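Local coordinates for DUF72 domain-containing protein (Thermotoga maritima, PDB 1VPQ) that is of unknown function but belongs to the DUF72 family, has a TIM-barrel-like fold and may bind an anionic ligand where sulfate ions sit in the crystal, at residues A[19-24]-A[39-44]; A[124-129]-A[155-160]; A[175-180]-A[187-192]. All coordinates share one frame; numbering follows the deposited sequence.

Contact 1. Residues A[19-24]-A[39-44]; sequences SGFSFE and QFLKYY
Phe21 packs its ring on Leu41 of the helix. Leu41 CD1 sits over the middle of the Phe21 ring in a CH-pi contact, 4.0 Å from its centroid, while Leu41 CB lies 3.6 Å from Phe21 CE1. The opposite face carries Ser22 CB, nearer the rim, and Phe40 CB meets the ring edge in its plane, 3.7 Å from Phe21 CD1. Phe21 holds CG between its backbone N and carbonyl carbon (chi1 70°), which puts CG on the helix side. At the root of the side chain, Phe21 CB touches Tyr44 CD2 at 3.6 Å.

Several polar atoms of the loop border the Phe40 ring: Phe23 O, 3.7 Å from Phe40 CE2, and, in plane at the edge, Ser22 OG and Glu24 OE1. Glu24 OE1, 3.6 Å from Phe40 CZ, is buried here with no polar partner in the model. No hydrogen bond joins the two segments; the contact rests on apolar surface, which Phe40, Leu41 and the ring of Tyr44 supply.

Tyr44 OH bonds to Thr18 N and Ile52 O, tying helix 40-46 to the last residue of strand 13-18 and the first of strand 52-55, while Met71 of helix 65-72 packs on both Phe21 and Leu41.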
loop_
_atom_site.group_PDB
_atom_site.type_symbol
_atom_site.label_atom_id
_atom_site.label_comp_id
_atom_site.label_asym_id
_atom_site.label_seq_id
_atom_site.Cartn_x
_atom_site.Cartn_y
_atom_site.Cartn_z
ATOM N N SER A 19 3.233 -2.937 5.253
ATOM C CA SER A 19 1.934 -3.498 4.887
ATOM C C SER A 19 1.547 -4.513 5.943
ATOM O O SER A 19 2.037 -5.644 5.942
ATOM C CB SER A 19 1.971 -4.163 3.511
ATOM O OG SER A 19 2.152 -3.206 2.488
ATOM N N GLY A 20 0.669 -4.093 6.847
ATOM C CA GLY A 20 0.288 -4.906 7.992
ATOM C C GLY A 20 1.285 -4.754 9.124
ATOM O O GLY A 20 2.421 -4.310 8.923
ATOM N N PHE A 21 0.834 -5.111 10.318
ATOM C CA PHE A 21 1.665 -5.117 11.524
ATOM C C PHE A 21 1.560 -6.439 12.298
ATOM O O PHE A 21 2.382 -6.708 13.163
ATOM C CB PHE A 21 1.238 -3.970 12.447
ATOM C CG PHE A 21 -0.111 -4.183 13.085
ATOM C CD1 PHE A 21 -0.224 -4.853 14.297
ATOM C CD2 PHE A 21 -1.269 -3.736 12.463
ATOM C CE1 PHE A 21 -1.462 -5.063 14.887
ATOM C CE2 PHE A 21 -2.514 -3.946 13.045
ATOM C CZ PHE A 21 -2.607 -4.609 14.263
ATOM N N SER A 22 0.546 -7.246 11.990
ATOM C CA SER A 22 0.178 -8.408 12.802
ATOM C C SER A 22 0.754 -9.699 12.223
ATOM O O SER A 22 0.054 -10.470 11.568
ATOM C CB SER A 22 -1.349 -8.490 12.920
ATOM O OG SER A 22 -1.757 -9.358 13.962
ATOM N N PHE A 23 2.044 -9.916 12.477
ATOM C CA PHE A 23 2.770 -11.096 11.999
ATOM C C PHE A 23 3.510 -11.767 13.152
ATOM O O PHE A 23 4.128 -11.088 13.970
ATOM C CB PHE A 23 3.792 -10.707 10.925
ATOM C CG PHE A 23 3.197 -10.019 9.723
ATOM C CD1 PHE A 23 2.560 -10.752 8.730
ATOM C CD2 PHE A 23 3.290 -8.642 9.576
ATOM C CE1 PHE A 23 2.015 -10.118 7.613
ATOM C CE2 PHE A 23 2.748 -8.001 8.463
ATOM C CZ PHE A 23 2.112 -8.740 7.480
ATOM N N GLU A 24 3.448 -13.096 13.206
ATOM C CA GLU A 24 4.198 -13.886 14.187
ATOM C C GLU A 24 5.657 -14.083 13.750
ATOM O O GLU A 24 6.556 -14.106 14.584
ATOM C CB GLU A 24 3.525 -15.242 14.398
ATOM C CG GLU A 24 2.137 -15.167 15.053
ATOM C CD GLU A 24 2.192 -15.166 16.579
ATOM O OE1 GLU A 24 2.733 -14.201 17.160
ATOM O OE2 GLU A 24 1.684 -16.132 17.197
ATOM N N GLN A 39 -0.509 -6.595 21.787
ATOM C CA GLN A 39 0.388 -5.442 21.965
ATOM C C GLN A 39 1.239 -5.151 20.723
ATOM O O GLN A 39 2.125 -4.303 20.766
ATOM C CB GLN A 39 1.296 -5.666 23.177
ATOM N N PHE A 40 0.958 -5.850 19.622
ATOM C CA PHE A 40 1.683 -5.652 18.364
ATOM C C PHE A 40 1.525 -4.230 17.835
ATOM O O PHE A 40 2.503 -3.604 17.426
ATOM C CB PHE A 40 1.184 -6.608 17.265
ATOM C CG PHE A 40 1.710 -8.021 17.352
ATOM C CD1 PHE A 40 2.727 -8.383 18.225
ATOM C CD2 PHE A 40 1.191 -8.988 16.501
ATOM C CE1 PHE A 40 3.192 -9.694 18.270
ATOM C CE2 PHE A 40 1.650 -10.297 16.532
ATOM C CZ PHE A 40 2.653 -10.654 17.420
ATOM N N LEU A 41 0.290 -3.737 17.812
ATOM C CA LEU A 41 0.023 -2.415 17.256
ATOM C C LEU A 41 0.667 -1.314 18.104
ATOM O O LEU A 41 1.262 -0.396 17.561
ATOM C CB LEU A 41 -1.483 -2.162 17.088
ATOM C CG LEU A 41 -1.841 -0.792 16.481
ATOM C CD1 LEU A 41 -1.249 -0.600 15.079
ATOM C CD2 LEU A 41 -3.342 -0.586 16.453
ATOM N N LYS A 42 0.541 -1.417 19.425
ATOM C CA LYS A 42 1.184 -0.466 20.333
ATOM C C LYS A 42 2.703 -0.475 20.159
ATOM O O LYS A 42 3.324 0.586 20.105
ATOM C CB LYS A 42 0.822 -0.758 21.787
ATOM C CG LYS A 42 1.376 0.259 22.775
ATOM C CD LYS A 42 0.812 0.019 24.151
ATOM C CE LYS A 42 1.215 1.108 25.131
ATOM N NZ LYS A 42 0.426 0.991 26.397
ATOM N N TYR A 43 3.289 -1.666 20.054
ATOM C CA TYR A 43 4.732 -1.797 19.834
ATOM C C TYR A 43 5.150 -1.197 18.494
ATOM O O TYR A 43 6.193 -0.561 18.388
ATOM C CB TYR A 43 5.187 -3.261 19.904
ATOM C CG TYR A 43 6.673 -3.396 20.172
ATOM C CD1 TYR A 43 7.601 -3.364 19.129
ATOM C CD2 TYR A 43 7.157 -3.520 21.477
ATOM C CE1 TYR A 43 8.975 -3.478 19.377
ATOM C CE2 TYR A 43 8.527 -3.630 21.736
ATOM C CZ TYR A 43 9.429 -3.608 20.684
ATOM O OH TYR A 43 10.781 -3.722 20.940
ATOM N N TYR A 44 4.328 -1.417 17.479
ATOM C CA TYR A 44 4.539 -0.861 16.149
ATOM C C TYR A 44 4.670 0.682 16.155
ATOM O O TYR A 44 5.644 1.221 15.624
ATOM C CB TYR A 44 3.387 -1.321 15.245
ATOM C CG TYR A 44 3.437 -0.870 13.810
ATOM C CD1 TYR A 44 2.868 0.343 13.425
ATOM C CD2 TYR A 44 4.015 -1.664 12.833
ATOM C CE1 TYR A 44 2.898 0.767 12.104
ATOM C CE2 TYR A 44 4.042 -1.256 11.498
ATOM C CZ TYR A 44 3.487 -0.032 11.141
ATOM O OH TYR A 44 3.507 0.389 9.829
#

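Contact 2. Residues A[124-129]-A[155-160]; sequences LAQFPF and EFRHYS. With SO4 (sulfate ion), chain C; SO4 (sulfate ion), chain B.
The Phe129 ring receives His158 edge-on: His158 CD2 stands over its centre, 3.8 Å above the plane, with the ring planes 71° apart. Arg157 CG lies at the edge of the same ring. His158 ND1 shares a 2.6 Å hydrogen bond with Ser160 OG, which limits the turning of the imidazole. The Arg157 guanidinium has Gln126 NE2 over one face, 3.3 Å from Arg157 NH2, two donors that do not bond. At its edge, in plane, lie two sulfate ions, probably from the crystallisation liquor. Arg157 NE gives a 2.9 Å bond to O4 of the chain C sulfate, and Arg157 NH1 a 3.1 Å bond to O1 of the chain B sulfate. Arginine suits this place because its N-H groups, spread round a flat edge, can meet both anions at once. Arg157 NH1 also forms a salt bridge with Glu155 OE2.

The two backbones pair as parallel strands of a TIM-barrel-like fold at the C-terminal ends of strands 120-126 and 152-155, where barrels of this kind commonly place their ligand sites. Glu155 N bonds Ala125 O at 3.1 Å, and Phe127 N bonds Glu155 O at 3.0 Å. Past this bridge a water takes over, accepting from Arg157 N and donating to Pro128 O.

Gln126 and Glu155 point the same way, side by side, Gln126 CG 3.7 Å from Glu155 OE1. Their polar ends are held from outside, Gln126 OE1 by Lys84, and Glu155 by Arg203 and His205; Lys84 and Arg203 also bond sulfate.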
loop_
_atom_site.group_PDB
_atom_site.type_symbol
_atom_site.label_atom_id
_atom_site.label_comp_id
_atom_site.label_asym_id
_atom_site.label_seq_id
_atom_site.Cartn_x
_atom_site.Cartn_y
_atom_site.Cartn_z
ATOM N N LEU A 124 -6.356 2.264 -1.400
ATOM C CA LEU A 124 -5.501 1.655 -2.416
ATOM C C LEU A 124 -6.262 0.631 -3.238
ATOM O O LEU A 124 -6.857 -0.307 -2.686
ATOM C CB LEU A 124 -4.296 0.976 -1.766
ATOM C CG LEU A 124 -3.342 0.215 -2.694
ATOM C CD1 LEU A 124 -2.562 1.165 -3.605
ATOM C CD2 LEU A 124 -2.390 -0.653 -1.892
ATOM N N ALA A 125 -6.223 0.808 -4.556
ATOM C CA ALA A 125 -6.722 -0.191 -5.488
ATOM C C ALA A 125 -5.542 -0.792 -6.228
ATOM O O ALA A 125 -4.990 -0.168 -7.141
ATOM C CB ALA A 125 -7.714 0.441 -6.467
ATOM N N GLN A 126 -5.147 -1.995 -5.814
ATOM C CA GLN A 126 -4.015 -2.705 -6.421
ATOM C C GLN A 126 -4.521 -3.849 -7.296
ATOM O O GLN A 126 -5.184 -4.763 -6.819
ATOM C CB GLN A 126 -3.046 -3.212 -5.340
ATOM C CG GLN A 126 -1.974 -4.204 -5.810
ATOM C CD GLN A 126 -2.389 -5.663 -5.632
ATOM O OE1 GLN A 126 -2.727 -6.089 -4.524
ATOM N NE2 GLN A 126 -2.365 -6.435 -6.721
ATOM N N PHE A 127 -4.170 -3.789 -8.578
ATOM C CA PHE A 127 -4.684 -4.708 -9.580
ATOM C C PHE A 127 -3.691 -5.808 -9.907
ATOM O O PHE A 127 -2.489 -5.573 -9.913
ATOM C CB PHE A 127 -5.038 -3.923 -10.835
ATOM C CG PHE A 127 -6.230 -3.041 -10.653
ATOM C CD1 PHE A 127 -6.087 -1.764 -10.138
ATOM C CD2 PHE A 127 -7.504 -3.503 -10.967
ATOM C CE1 PHE A 127 -7.188 -0.955 -9.946
ATOM C CE2 PHE A 127 -8.607 -2.702 -10.785
ATOM C CZ PHE A 127 -8.456 -1.426 -10.276
ATOM N N PRO A 128 -4.193 -7.022 -10.188
ATOM C CA PRO A 128 -3.299 -8.146 -10.433
ATOM C C PRO A 128 -2.640 -8.113 -11.818
ATOM O O PRO A 128 -2.901 -7.205 -12.634
ATOM C CB PRO A 128 -4.219 -9.363 -10.283
ATOM C CG PRO A 128 -5.565 -8.863 -10.662
ATOM C CD PRO A 128 -5.611 -7.404 -10.307
ATOM N N PHE A 129 -1.775 -9.097 -12.051
ATOM C CA PHE A 129 -1.034 -9.261 -13.307
ATOM C C PHE A 129 -1.976 -9.382 -14.500
ATOM O O PHE A 129 -1.707 -8.833 -15.568
ATOM C CB PHE A 129 -0.152 -10.504 -13.213
ATOM C CG PHE A 129 0.834 -10.643 -14.337
ATOM C CD1 PHE A 129 1.939 -9.817 -14.408
ATOM C CD2 PHE A 129 0.664 -11.613 -15.315
ATOM C CE1 PHE A 129 2.850 -9.944 -15.440
ATOM C CE2 PHE A 129 1.574 -11.747 -16.349
ATOM C CZ PHE A 129 2.668 -10.912 -16.413
ATOM N N GLU A 155 -2.424 1.055 -8.271
ATOM C CA GLU A 155 -1.215 0.320 -8.620
ATOM C C GLU A 155 -1.519 -0.755 -9.678
ATOM O O GLU A 155 -2.457 -1.547 -9.519
ATOM C CB GLU A 155 -0.667 -0.384 -7.367
ATOM C CG GLU A 155 0.686 -1.061 -7.559
ATOM C CD GLU A 155 1.057 -2.000 -6.418
ATOM O OE1 GLU A 155 0.719 -1.691 -5.263
ATOM O OE2 GLU A 155 1.694 -3.048 -6.669
ATOM N N PHE A 156 -0.688 -0.811 -10.716
ATOM C CA PHE A 156 -0.756 -1.854 -11.745
ATOM C C PHE A 156 0.390 -2.848 -11.611
ATOM O O PHE A 156 1.489 -2.490 -11.182
ATOM C CB PHE A 156 -0.692 -1.245 -13.140
ATOM C CG PHE A 156 -1.546 -0.035 -13.314
ATOM C CD1 PHE A 156 -2.909 -0.161 -13.549
ATOM C CD2 PHE A 156 -0.987 1.236 -13.262
ATOM C CE1 PHE A 156 -3.713 0.978 -13.720
ATOM C CE2 PHE A 156 -1.775 2.378 -13.435
ATOM C CZ PHE A 156 -3.139 2.246 -13.667
ATOM N N ARG A 157 0.118 -4.094 -11.993
ATOM C CA ARG A 157 1.115 -5.159 -12.006
ATOM C C ARG A 157 1.604 -5.471 -13.424
ATOM O O ARG A 157 2.732 -5.919 -13.602
ATOM C CB ARG A 157 0.527 -6.429 -11.398
ATOM C CG ARG A 157 1.552 -7.542 -11.165
ATOM C CD ARG A 157 2.155 -7.405 -9.800
ATOM N NE ARG A 157 1.302 -8.041 -8.797
ATOM C CZ ARG A 157 1.149 -7.631 -7.542
ATOM N NH1 ARG A 157 1.762 -6.541 -7.095
ATOM N NH2 ARG A 157 0.358 -8.313 -6.728
ATOM N N HIS A 158 0.765 -5.229 -14.428
ATOM C CA HIS A 158 1.078 -5.634 -15.800
ATOM C C HIS A 158 1.800 -4.506 -16.563
ATOM O O HIS A 158 1.419 -3.336 -16.456
ATOM C CB HIS A 158 -0.216 -6.052 -16.519
ATOM C CG HIS A 158 0.010 -6.861 -17.760
ATOM N ND1 HIS A 158 -0.136 -6.336 -19.027
ATOM C CD2 HIS A 158 0.371 -8.157 -17.930
ATOM C CE1 HIS A 158 0.126 -7.273 -19.921
ATOM N NE2 HIS A 158 0.436 -8.387 -19.280
ATOM N N TYR A 159 2.830 -4.886 -17.325
ATOM C CA TYR A 159 3.667 -3.963 -18.101
ATOM C C TYR A 159 2.890 -3.050 -19.076
ATOM O O TYR A 159 3.242 -1.880 -19.254
ATOM C CB TYR A 159 4.750 -4.751 -18.868
ATOM C CG TYR A 159 4.236 -5.486 -20.093
ATOM C CD1 TYR A 159 3.571 -6.712 -19.974
ATOM C CD2 TYR A 159 4.404 -4.953 -21.368
ATOM C CE1 TYR A 159 3.094 -7.381 -21.090
ATOM C CE2 TYR A 159 3.924 -5.613 -22.488
ATOM C CZ TYR A 159 3.265 -6.827 -22.347
ATOM O OH TYR A 159 2.784 -7.486 -23.464
ATOM N N SER A 160 1.840 -3.597 -19.696
ATOM C CA SER A 160 1.014 -2.892 -20.686
ATOM C C SER A 160 0.532 -1.504 -20.247
ATOM O O SER A 160 0.174 -0.673 -21.087
ATOM C CB SER A 160 -0.204 -3.751 -21.040
ATOM O OG SER A 160 -0.977 -4.053 -19.891
HETATM S S SO4 C . -0.551 -11.145 -8.931
HETATM O O1 SO4 C . -1.305 -10.829 -7.721
HETATM O O2 SO4 C . -0.749 -12.535 -9.300
HETATM O O3 SO4 C . -1.023 -10.320 -10.033
HETATM O O4 SO4 C . 0.870 -10.901 -8.720
HETATM S S SO4 B . 0.450 -6.885 -3.151
HETATM O O1 SO4 B . 0.499 -5.956 -4.276
HETATM O O2 SO4 B . -0.377 -8.039 -3.482
HETATM O O3 SO4 B . 1.808 -7.327 -2.870
HETATM O O4 SO4 B . -0.142 -6.216 -1.998
HETATM O O HOH W 1 -2.340 -4.710 -13.448
#

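Contact 3. Residues A[175-180]-A[187-192]; sequences ITFVVV and GLFPYR. With SO4 (sulfate ion), chain D.
Phe177 meets Phe189 tip to tip, rim against rim, with Phe177 CZ 3.6 Å from Phe189 CE1 and the ring planes 53° apart. A chi1 of 175°, anti to the backbone N, puts CG of Phe177 on the side of the loop, and the ring edge also meets Arg192 O, 3.1 Å from Phe177 CE2. An alanine in place of Phe177 would probably open a gap between strand and loop and leave the tip of Phe189 without this ring to pack on.

Two residues on, Val179 presents both methyls to Arg192 O and sets CG1 3.7 Å from Tyr191 CE1; valine's beta-branching suits an extended strand, and its short methyls let the loop carbonyl come close. Tyr191 also brings its CA to Val180 O at 3.3 Å in a CA-H...O contact, while its hydroxyl bonds Asp235.

No direct hydrogen bond crosses between the segments. Two waters bridge them instead: one accepts from Val180 N and Arg192 N and donates to Pro190 O at 2.6 Å, the other donates to Val180 O and Phe189 O. The loop therefore covers the end of strand 176-181 through apolar packing and water-mediated bonds, without adding a strand to the sheet.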
loop_
_atom_site.group_PDB
_atom_site.type_symbol
_atom_site.label_atom_id
_atom_site.label_comp_id
_atom_site.label_asym_id
_atom_site.label_seq_id
_atom_site.Cartn_x
_atom_site.Cartn_y
_atom_site.Cartn_z
ATOM N N ILE A 175 -6.456 10.548 -9.554
ATOM C CA ILE A 175 -6.053 9.298 -8.910
ATOM C C ILE A 175 -4.547 9.317 -8.682
ATOM O O ILE A 175 -3.773 9.553 -9.602
ATOM C CB ILE A 175 -6.434 8.073 -9.744
ATOM C CG1 ILE A 175 -7.956 8.027 -9.949
ATOM C CG2 ILE A 175 -5.949 6.789 -9.058
ATOM C CD1 ILE A 175 -8.417 7.102 -11.066
ATOM N N THR A 176 -4.148 9.077 -7.438
ATOM C CA THR A 176 -2.744 9.058 -7.062
ATOM C C THR A 176 -2.073 7.784 -7.607
ATOM O O THR A 176 -2.583 6.668 -7.451
ATOM C CB THR A 176 -2.594 9.165 -5.523
ATOM O OG1 THR A 176 -3.063 10.453 -5.086
ATOM C CG2 THR A 176 -1.146 8.966 -5.077
ATOM N N PHE A 177 -0.933 7.977 -8.262
ATOM C CA PHE A 177 -0.170 6.890 -8.857
ATOM C C PHE A 177 0.711 6.185 -7.815
ATOM O O PHE A 177 1.499 6.828 -7.114
ATOM C CB PHE A 177 0.697 7.423 -10.007
ATOM C CG PHE A 177 1.608 6.390 -10.591
ATOM C CD1 PHE A 177 1.093 5.336 -11.337
ATOM C CD2 PHE A 177 2.974 6.449 -10.374
ATOM C CE1 PHE A 177 1.924 4.375 -11.867
ATOM C CE2 PHE A 177 3.809 5.490 -10.897
ATOM C CZ PHE A 177 3.287 4.448 -11.637
ATOM N N VAL A 178 0.568 4.862 -7.713
ATOM C CA VAL A 178 1.410 4.064 -6.832
ATOM C C VAL A 178 2.741 3.748 -7.503
ATOM O O VAL A 178 2.803 2.964 -8.451
ATOM C CB VAL A 178 0.723 2.761 -6.426
ATOM C CG1 VAL A 178 1.660 1.891 -5.584
ATOM C CG2 VAL A 178 -0.534 3.074 -5.638
ATOM N N VAL A 179 3.804 4.368 -7.005
ATOM C CA VAL A 179 5.155 4.105 -7.502
ATOM C C VAL A 179 5.620 2.794 -6.875
ATOM O O VAL A 179 5.727 2.690 -5.658
ATOM C CB VAL A 179 6.148 5.223 -7.135
ATOM C CG1 VAL A 179 7.548 4.883 -7.660
ATOM C CG2 VAL A 179 5.676 6.576 -7.670
ATOM N N VAL A 180 5.905 1.807 -7.715
ATOM C CA VAL A 180 6.173 0.455 -7.235
ATOM C C VAL A 180 7.608 0.024 -7.508
ATOM O O VAL A 180 8.140 0.244 -8.603
ATOM C CB VAL A 180 5.269 -0.584 -7.916
ATOM C CG1 VAL A 180 5.510 -1.978 -7.336
ATOM C CG2 VAL A 180 3.835 -0.226 -7.762
ATOM N N GLY A 187 7.220 -8.785 -17.922
ATOM C CA GLY A 187 5.778 -8.604 -17.749
ATOM C C GLY A 187 5.326 -7.692 -16.628
ATOM O O GLY A 187 4.192 -7.211 -16.645
ATOM N N LEU A 188 6.200 -7.464 -15.654
ATOM C CA LEU A 188 5.844 -6.700 -14.455
ATOM C C LEU A 188 5.991 -5.199 -14.657
ATOM O O LEU A 188 6.768 -4.747 -15.498
ATOM C CB LEU A 188 6.707 -7.133 -13.273
ATOM C CG LEU A 188 6.505 -8.569 -12.792
ATOM C CD1 LEU A 188 7.396 -8.850 -11.600
ATOM C CD2 LEU A 188 5.048 -8.820 -12.446
ATOM N N PHE A 189 5.245 -4.433 -13.869
ATOM C CA PHE A 189 5.221 -2.987 -14.025
ATOM C C PHE A 189 6.525 -2.407 -13.475
ATOM O O PHE A 189 6.963 -2.785 -12.384
ATOM C CB PHE A 189 3.998 -2.391 -13.316
ATOM C CG PHE A 189 3.711 -0.966 -13.698
ATOM C CD1 PHE A 189 4.307 0.077 -13.015
ATOM C CD2 PHE A 189 2.847 -0.668 -14.737
ATOM C CE1 PHE A 189 4.053 1.401 -13.368
ATOM C CE2 PHE A 189 2.586 0.650 -15.085
ATOM C CZ PHE A 189 3.187 1.684 -14.400
ATOM N N PRO A 190 7.166 -1.496 -14.236
ATOM C CA PRO A 190 8.456 -0.942 -13.810
ATOM C C PRO A 190 8.359 0.117 -12.717
ATOM O O PRO A 190 7.268 0.511 -12.311
ATOM C CB PRO A 190 8.995 -0.311 -15.093
ATOM C CG PRO A 190 7.783 0.109 -15.830
ATOM C CD PRO A 190 6.744 -0.943 -15.536
ATOM N N TYR A 191 9.519 0.561 -12.254
ATOM C CA TYR A 191 9.611 1.602 -11.236
ATOM C C TYR A 191 9.542 2.933 -11.939
ATOM O O TYR A 191 10.464 3.291 -12.649
ATOM C CB TYR A 191 10.928 1.471 -10.472
ATOM C CG TYR A 191 11.241 2.582 -9.510
ATOM C CD1 TYR A 191 10.726 2.575 -8.223
ATOM C CD2 TYR A 191 12.088 3.627 -9.877
ATOM C CE1 TYR A 191 11.023 3.597 -7.328
ATOM C CE2 TYR A 191 12.394 4.646 -8.997
ATOM C CZ TYR A 191 11.862 4.627 -7.722
ATOM O OH TYR A 191 12.160 5.636 -6.836
ATOM N N ARG A 192 8.425 3.629 -11.768
ATOM C CA ARG A 192 8.221 4.960 -12.364
ATOM C C ARG A 192 7.992 6.009 -11.274
ATOM O O ARG A 192 6.891 6.110 -10.739
ATOM C CB ARG A 192 7.019 4.962 -13.335
ATOM C CG ARG A 192 7.185 4.218 -14.666
ATOM C CD ARG A 192 8.635 4.021 -15.030
ATOM N NE ARG A 192 8.905 3.757 -16.434
ATOM C CZ ARG A 192 10.016 3.181 -16.880
ATOM N NH1 ARG A 192 10.951 2.759 -16.035
ATOM N NH2 ARG A 192 10.183 3.001 -18.179
HETATM S S SO4 D . 13.079 -0.309 -13.555
HETATM O O1 SO4 D . 12.120 -1.417 -13.506
HETATM O O2 SO4 D . 12.891 0.507 -14.761
HETATM O O3 SO4 D . 12.924 0.538 -12.388
HETATM O O4 SO4 D . 14.427 -0.844 -13.518
HETATM O O HOH W 2 6.202 2.137 -10.530
HETATM O O HOH W 3 8.959 -2.074 -10.229
#

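Contact 2 is the buried one of the three, whereas contacts 1 and 3 are only partly buried. Contacts 2 and 3 lie on the same side of the chain's centre, about 8 Å apart between centres, and both reach the same parallel sheet; they touch where Glu155 CG packs on Val180 CG2 and where Tyr159 N probably bonds Gly187 O. Contact 1 stands apart, about 26 Å from contact 2 between centres, and fastens a loop to helix 40-46. The chemistry follows place: backbone pairing and a charged, sulfate-binding cluster in contact 2, water-bridged loop packing at a strand end in contact 3, and aromatic-aliphatic packing in contact 1.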